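Local atomic coordinates of bartonella effector protein (Bep) substrate of VirB T4SS (Bartonella sp. 1-1C, PDB entry 4PY3), a protein that may transfer AMP from ATP to threonine or tyrosine hydroxyls of target proteins, although its FIC motif is degenerate, the part described here being its N-terminal FIC domain. Residues M18-N23 / M28-L33; K63-R68 / R164-K169. One frame throughout, in Å; residues are numbered along the deposited sequence.

Contact 1: residues M18-N23 / M28-L33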
loop_
_atom_site.group_PDB
_atom_site.type_symbol
_atom_site.label_atom_id
_atom_site.label_comp_id
_atom_site.label_asym_id
_atom_site.label_seq_id
_atom_site.Cartn_x
_atom_site.Cartn_y
_atom_site.Cartn_z
ATOM N N MET A 18 -23.748 -6.059 -9.026
ATOM C CA MET A 18 -23.386 -4.790 -8.367
ATOM C C MET A 18 -21.890 -4.438 -8.451
ATOM O O MET A 18 -21.026 -5.310 -8.521
ATOM C CB MET A 18 -23.801 -4.843 -6.905
ATOM C CG MET A 18 -25.220 -5.298 -6.670
ATOM S SD MET A 18 -25.869 -4.817 -5.063
ATOM C CE MET A 18 -25.958 -3.046 -5.279
ATOM N N ASN A 19 -21.574 -3.141 -8.444
ATOM C CA ASN A 19 -20.156 -2.705 -8.532
ATOM C C ASN A 19 -19.319 -3.011 -7.343
ATOM O O ASN A 19 -18.112 -2.747 -7.370
ATOM C CB ASN A 19 -20.013 -1.208 -8.496
ATOM C CG ASN A 19 -20.765 -0.519 -9.542
ATOM O OD1 ASN A 19 -21.073 -1.106 -10.561
ATOM N ND2 ASN A 19 -21.057 0.758 -9.320
ATOM N N THR A 20 -19.967 -3.332 -6.246
ATOM C CA THR A 20 -19.291 -3.601 -5.018
ATOM C C THR A 20 -18.323 -4.767 -5.178
ATOM O O THR A 20 -18.587 -5.714 -5.919
ATOM C CB THR A 20 -20.356 -3.916 -3.983
ATOM O OG1 THR A 20 -21.224 -2.780 -3.849
ATOM C CG2 THR A 20 -19.751 -4.259 -2.669
ATOM N N LEU A 21 -17.183 -4.673 -4.488
ATOM C CA LEU A 21 -16.181 -5.726 -4.526
ATOM C C LEU A 21 -16.716 -6.973 -3.817
ATOM O O LEU A 21 -17.314 -6.889 -2.739
ATOM C CB LEU A 21 -14.857 -5.266 -3.891
ATOM C CG LEU A 21 -14.008 -4.290 -4.712
ATOM C CD1 LEU A 21 -12.850 -3.720 -3.897
ATOM C CD2 LEU A 21 -13.463 -4.949 -5.972
ATOM N N LYS A 22 -16.454 -8.132 -4.405
ATOM C CA LYS A 22 -16.844 -9.394 -3.785
ATOM C C LYS A 22 -16.146 -9.510 -2.447
ATOM O O LYS A 22 -14.970 -9.161 -2.329
ATOM C CB LYS A 22 -16.453 -10.591 -4.653
ATOM C CG LYS A 22 -17.237 -10.719 -5.937
ATOM C CD LYS A 22 -16.656 -11.847 -6.775
ATOM C CE LYS A 22 -17.447 -12.095 -8.043
ATOM N NZ LYS A 22 -16.805 -13.151 -8.860
ATOM N N ASN A 23 -16.869 -9.991 -1.443
ATOM C CA ASN A 23 -16.305 -10.097 -0.110
ATOM C C ASN A 23 -16.917 -11.237 0.679
ATOM O O ASN A 23 -18.036 -11.652 0.416
ATOM C CB ASN A 23 -16.483 -8.779 0.651
ATOM C CG ASN A 23 -17.948 -8.405 0.840
ATOM O OD1 ASN A 23 -18.586 -8.806 1.815
ATOM N ND2 ASN A 23 -18.476 -7.615 -0.088
ATOM N N MET A 28 -23.288 -6.039 0.154
ATOM C CA MET A 28 -23.528 -5.485 -1.179
ATOM C C MET A 28 -23.392 -3.971 -1.227
ATOM O O MET A 28 -23.238 -3.404 -2.296
ATOM C CB MET A 28 -24.922 -5.885 -1.651
ATOM C CG MET A 28 -25.189 -7.378 -1.598
ATOM S SD MET A 28 -23.981 -8.305 -2.564
ATOM C CE MET A 28 -24.883 -9.823 -2.876
ATOM N N SER A 29 -23.437 -3.320 -0.074
ATOM C CA SER A 29 -23.240 -1.874 -0.007
ATOM C C SER A 29 -21.744 -1.553 0.098
ATOM O O SER A 29 -21.059 -2.046 0.986
ATOM C CB SER A 29 -23.981 -1.284 1.196
ATOM O OG SER A 29 -23.567 0.045 1.434
ATOM N N THR A 30 -21.244 -0.741 -0.826
ATOM C CA THR A 30 -19.843 -0.338 -0.811
ATOM C C THR A 30 -19.524 0.463 0.458
ATOM O O THR A 30 -18.444 0.319 1.029
ATOM C CB THR A 30 -19.481 0.471 -2.077
ATOM O OG1 THR A 30 -19.437 -0.412 -3.201
ATOM C CG2 THR A 30 -18.114 1.160 -1.939
ATOM N N LYS A 31 -20.468 1.295 0.893
ATOM C CA LYS A 31 -20.302 2.077 2.111
ATOM C C LYS A 31 -20.159 1.185 3.347
ATOM O O LYS A 31 -19.226 1.360 4.130
ATOM C CB LYS A 31 -21.486 3.028 2.287
ATOM N N LYS A 32 -21.070 0.226 3.508
ATOM C CA LYS A 32 -21.016 -0.689 4.649
ATOM C C LYS A 32 -19.768 -1.568 4.589
ATOM O O LYS A 32 -19.140 -1.821 5.614
ATOM C CB LYS A 32 -22.270 -1.566 4.739
ATOM N N LEU A 33 -19.400 -2.009 3.388
ATOM C CA LEU A 33 -18.193 -2.813 3.202
ATOM C C LEU A 33 -16.962 -2.070 3.710
ATOM O O LEU A 33 -16.152 -2.634 4.426
ATOM C CB LEU A 33 -17.998 -3.189 1.728
ATOM C CG LEU A 33 -16.746 -4.016 1.397
ATOM C CD1 LEU A 33 -16.686 -5.295 2.212
ATOM C CD2 LEU A 33 -16.705 -4.347 -0.086
#
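The hydroxyl of Thr20 joins the two segments through a short relay: OG1 donates to Met28 O at 2.6 Å and accepts from Thr30 OG1 at 3.0 Å. The donor approaches Met28 O from above the carbonyl plane, 43° out of it. With OG1 anti to the carbonyl carbon (chi1 -60°), CG2 of Thr20 stands anti to the backbone N and reaches Leu33 CD2 at 4.0 Å. The two threonine side chains run past each other in opposite directions, with both hydroxyls used in the bond between them. At one end of the contact Met18 crosses Met28 at about a right angle, placing SD of Met18 3.7 Å from Met28 CB. At the other, both methyls of Leu33 lie over one face of the Asn23 amide, Leu33 CD1 3.6 Å from Asn23 CG and Leu33 CD2 near Asn23 ND2 and Leu21 O. That amide is held by its own loop, since ND2 donates to Leu21 O at 3.0 Å, almost straight, and also to Ile27 O. Further out, Tyr15 OH bonds to Asn23 N, and Leu33 leans on Thr73. This is the N-terminus of a helix: Ser29 is the N-cap of helix 30-48, its OG accepting from Lys32 N, and the preceding irregular loop is folded back on the first turn through Thr20.

Contact 2: residues K63-R68 / R164-K169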
loop_
_atom_site.group_PDB
_atom_site.type_symbol
_atom_site.label_atom_id
_atom_site.label_comp_id
_atom_site.label_asym_id
_atom_site.label_seq_id
_atom_site.Cartn_x
_atom_site.Cartn_y
_atom_site.Cartn_z
ATOM N N LYS A 63 2.910 -8.126 1.116
ATOM C CA LYS A 63 1.811 -9.020 0.838
ATOM C C LYS A 63 1.242 -9.613 2.113
ATOM O O LYS A 63 0.024 -9.764 2.240
ATOM C CB LYS A 63 2.241 -10.138 -0.112
ATOM C CG LYS A 63 2.377 -9.665 -1.546
ATOM C CD LYS A 63 2.609 -10.841 -2.479
ATOM C CE LYS A 63 4.037 -10.980 -2.891
ATOM N NZ LYS A 63 4.141 -11.982 -3.991
ATOM N N TYR A 64 2.124 -9.968 3.046
ATOM C CA TYR A 64 1.691 -10.526 4.323
ATOM C C TYR A 64 0.847 -9.507 5.098
ATOM O O TYR A 64 -0.158 -9.868 5.713
ATOM C CB TYR A 64 2.881 -11.008 5.155
ATOM C CG TYR A 64 2.507 -11.377 6.575
ATOM C CD1 TYR A 64 1.856 -12.576 6.855
ATOM C CD2 TYR A 64 2.794 -10.524 7.641
ATOM C CE1 TYR A 64 1.511 -12.916 8.158
ATOM C CE2 TYR A 64 2.445 -10.853 8.935
ATOM C CZ TYR A 64 1.809 -12.043 9.191
ATOM O OH TYR A 64 1.478 -12.374 10.480
ATOM N N ILE A 65 1.242 -8.238 5.056
ATOM C CA ILE A 65 0.472 -7.200 5.723
ATOM C C ILE A 65 -0.919 -7.107 5.107
ATOM O O ILE A 65 -1.906 -7.038 5.824
ATOM C CB ILE A 65 1.155 -5.831 5.624
ATOM C CG1 ILE A 65 2.420 -5.831 6.486
ATOM C CG2 ILE A 65 0.227 -4.718 6.089
ATOM C CD1 ILE A 65 3.422 -4.785 6.067
ATOM N N HIS A 66 -0.969 -7.070 3.782
ATOM C CA HIS A 66 -2.228 -6.975 3.061
ATOM C C HIS A 66 -3.081 -8.203 3.381
ATOM O O HIS A 66 -4.280 -8.088 3.626
ATOM C CB HIS A 66 -1.971 -6.878 1.563
ATOM C CG HIS A 66 -3.184 -6.543 0.757
ATOM N ND1 HIS A 66 -4.130 -7.487 0.411
ATOM C CD2 HIS A 66 -3.617 -5.370 0.234
ATOM C CE1 HIS A 66 -5.090 -6.916 -0.291
ATOM N NE2 HIS A 66 -4.810 -5.630 -0.408
ATOM N N GLN A 67 -2.430 -9.366 3.435
ATOM C CA GLN A 67 -3.108 -10.603 3.793
ATOM C C GLN A 67 -3.767 -10.462 5.165
ATOM O O GLN A 67 -4.954 -10.745 5.326
ATOM C CB GLN A 67 -2.143 -11.788 3.789
ATOM C CG GLN A 67 -2.839 -13.134 3.626
ATOM C CD GLN A 67 -1.884 -14.291 3.373
ATOM O OE1 GLN A 67 -0.729 -14.103 2.995
ATOM N NE2 GLN A 67 -2.377 -15.507 3.571
ATOM N N ARG A 68 -3.007 -10.001 6.151
ATOM C CA ARG A 68 -3.540 -9.863 7.497
ATOM C C ARG A 68 -4.638 -8.818 7.586
ATOM O O ARG A 68 -5.611 -8.999 8.308
ATOM C CB ARG A 68 -2.429 -9.534 8.489
ATOM C CG ARG A 68 -1.533 -10.721 8.822
ATOM C CD ARG A 68 -2.322 -11.769 9.585
ATOM N NE ARG A 68 -1.494 -12.875 10.038
ATOM C CZ ARG A 68 -1.937 -14.106 10.276
ATOM N NH1 ARG A 68 -3.219 -14.430 10.088
ATOM N NH2 ARG A 68 -1.087 -15.039 10.691
ATOM N N ARG A 164 1.148 2.118 4.121
ATOM C CA ARG A 164 1.382 2.904 5.338
ATOM C C ARG A 164 1.879 2.047 6.491
ATOM O O ARG A 164 2.845 2.418 7.169
ATOM C CB ARG A 164 0.131 3.643 5.774
ATOM C CG ARG A 164 -0.263 4.712 4.789
ATOM C CD ARG A 164 -1.563 5.353 5.197
ATOM N NE ARG A 164 -2.090 6.115 4.063
ATOM C CZ ARG A 164 -3.104 6.969 4.115
ATOM N NH1 ARG A 164 -3.705 7.228 5.271
ATOM N NH2 ARG A 164 -3.505 7.578 3.006
ATOM N N VAL A 165 1.243 0.897 6.715
ATOM C CA VAL A 165 1.708 0.016 7.782
ATOM C C VAL A 165 3.146 -0.431 7.507
ATOM O O VAL A 165 3.962 -0.492 8.414
ATOM C CB VAL A 165 0.789 -1.201 7.976
ATOM C CG1 VAL A 165 1.416 -2.226 8.912
ATOM C CG2 VAL A 165 -0.540 -0.752 8.545
ATOM N N PHE A 166 3.436 -0.741 6.251
ATOM C CA PHE A 166 4.762 -1.182 5.843
ATOM C C PHE A 166 5.808 -0.110 6.192
ATOM O O PHE A 166 6.829 -0.411 6.801
ATOM C CB PHE A 166 4.759 -1.452 4.339
ATOM C CG PHE A 166 6.053 -1.997 3.803
ATOM C CD1 PHE A 166 7.124 -1.146 3.536
ATOM C CD2 PHE A 166 6.191 -3.348 3.521
ATOM C CE1 PHE A 166 8.303 -1.637 3.017
ATOM C CE2 PHE A 166 7.375 -3.843 3.010
ATOM C CZ PHE A 166 8.439 -2.985 2.761
ATOM N N PHE A 167 5.537 1.138 5.820
ATOM C CA PHE A 167 6.488 2.223 6.078
ATOM C C PHE A 167 6.587 2.612 7.536
ATOM O O PHE A 167 7.676 2.944 7.998
ATOM C CB PHE A 167 6.214 3.438 5.195
ATOM C CG PHE A 167 6.881 3.337 3.862
ATOM C CD1 PHE A 167 6.377 2.482 2.881
ATOM C CD2 PHE A 167 8.042 4.050 3.596
ATOM C CE1 PHE A 167 7.006 2.370 1.648
ATOM C CE2 PHE A 167 8.677 3.940 2.370
ATOM C CZ PHE A 167 8.162 3.101 1.395
ATOM N N GLU A 168 5.492 2.523 8.285
ATOM C CA GLU A 168 5.572 2.731 9.734
ATOM C C GLU A 168 6.474 1.679 10.386
ATOM O O GLU A 168 7.306 2.007 11.237
ATOM C CB GLU A 168 4.190 2.741 10.379
ATOM C CG GLU A 168 3.327 3.906 9.907
ATOM C CD GLU A 168 2.049 4.078 10.711
ATOM O OE1 GLU A 168 1.842 3.311 11.676
ATOM O OE2 GLU A 168 1.255 4.994 10.385
ATOM N N LYS A 169 6.341 0.430 9.953
ATOM C CA LYS A 169 7.197 -0.652 10.453
ATOM C C LYS A 169 8.654 -0.477 10.022
ATOM O O LYS A 169 9.573 -0.801 10.767
ATOM C CB LYS A 169 6.695 -2.002 9.958
ATOM C CG LYS A 169 5.305 -2.361 10.446
ATOM C CD LYS A 169 5.317 -2.824 11.885
ATOM C CE LYS A 169 3.905 -3.102 12.366
ATOM N NZ LYS A 169 3.852 -3.141 13.851
#
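Ile65 reaches across to helix 159-173 with both of its branches, CG2 against Val165 and CD1 against Phe166. Its CG2 methyl lies 3.9 Å from Val165 CG1, the two side chains meeting at a slant. The longer branch is carried by CG1, which stands anti to the carbonyl carbon (chi1 -70°) and extends through chi2 (158°). This brings CD1 of Ile65 to the base of Phe166, 3.9 Å from CA and 4.0 Å from CB, and equally close to ring atom CD2. The Phe166 side chain crosses that of Ile65 at about a right angle, and its ring leads off toward Leu62, about one turn before Ile65 on helix 59-70. Ile65 thus touches two successive residues of the facing helix, one with each branch, by van der Waals contact alone, with no hydrogen bond between the segments. The closest backbone approach is 7.4 Å, between the CA atoms of Ile65 and Phe166. Around this apolar patch, Ile65 also touches Thr162, and Val165 packs on Leu48 of helix 30-48, which adds a third helix. Tyr64 and Arg68 do not touch 164-169 and form their own polar cluster: Arg68 lays CG over one face of the Tyr64 ring, offset toward its rim, and Arg68 NE donates to Tyr64 OH at 3.0 Å in an essentially straight bond. Tyr64 OH is bonded to Glu51 as well, and Arg68 NH1 forms a salt bridge with Glu71. The contact is plain helix-helix packing in the buried core of the mainly helical FIC fold, joining an early helix of the domain to helix 159-173, which follows the FIC-motif loop.

How the contacts relate
From the N terminus, the chain first makes contact 1, a local closure in which the loop at 18-23 returns, after four intervening residues, to the start of helix 30-48. That helix then runs toward the middle of the domain, where its final residue, Leu48, packs against side chains of contact 2. Helix 59-70 follows and supplies the first half of contact 2; the second half comes from helix 159-173, after a long excursion of 95 residues that includes two other helices. The contacts are in series, neither nested nor crossed, with centres 23 Å apart. Contact 1 joins the N-terminal loop to helix 30-48 at the periphery, and contact 2 joins helices 59-70 and 159-173 in the core.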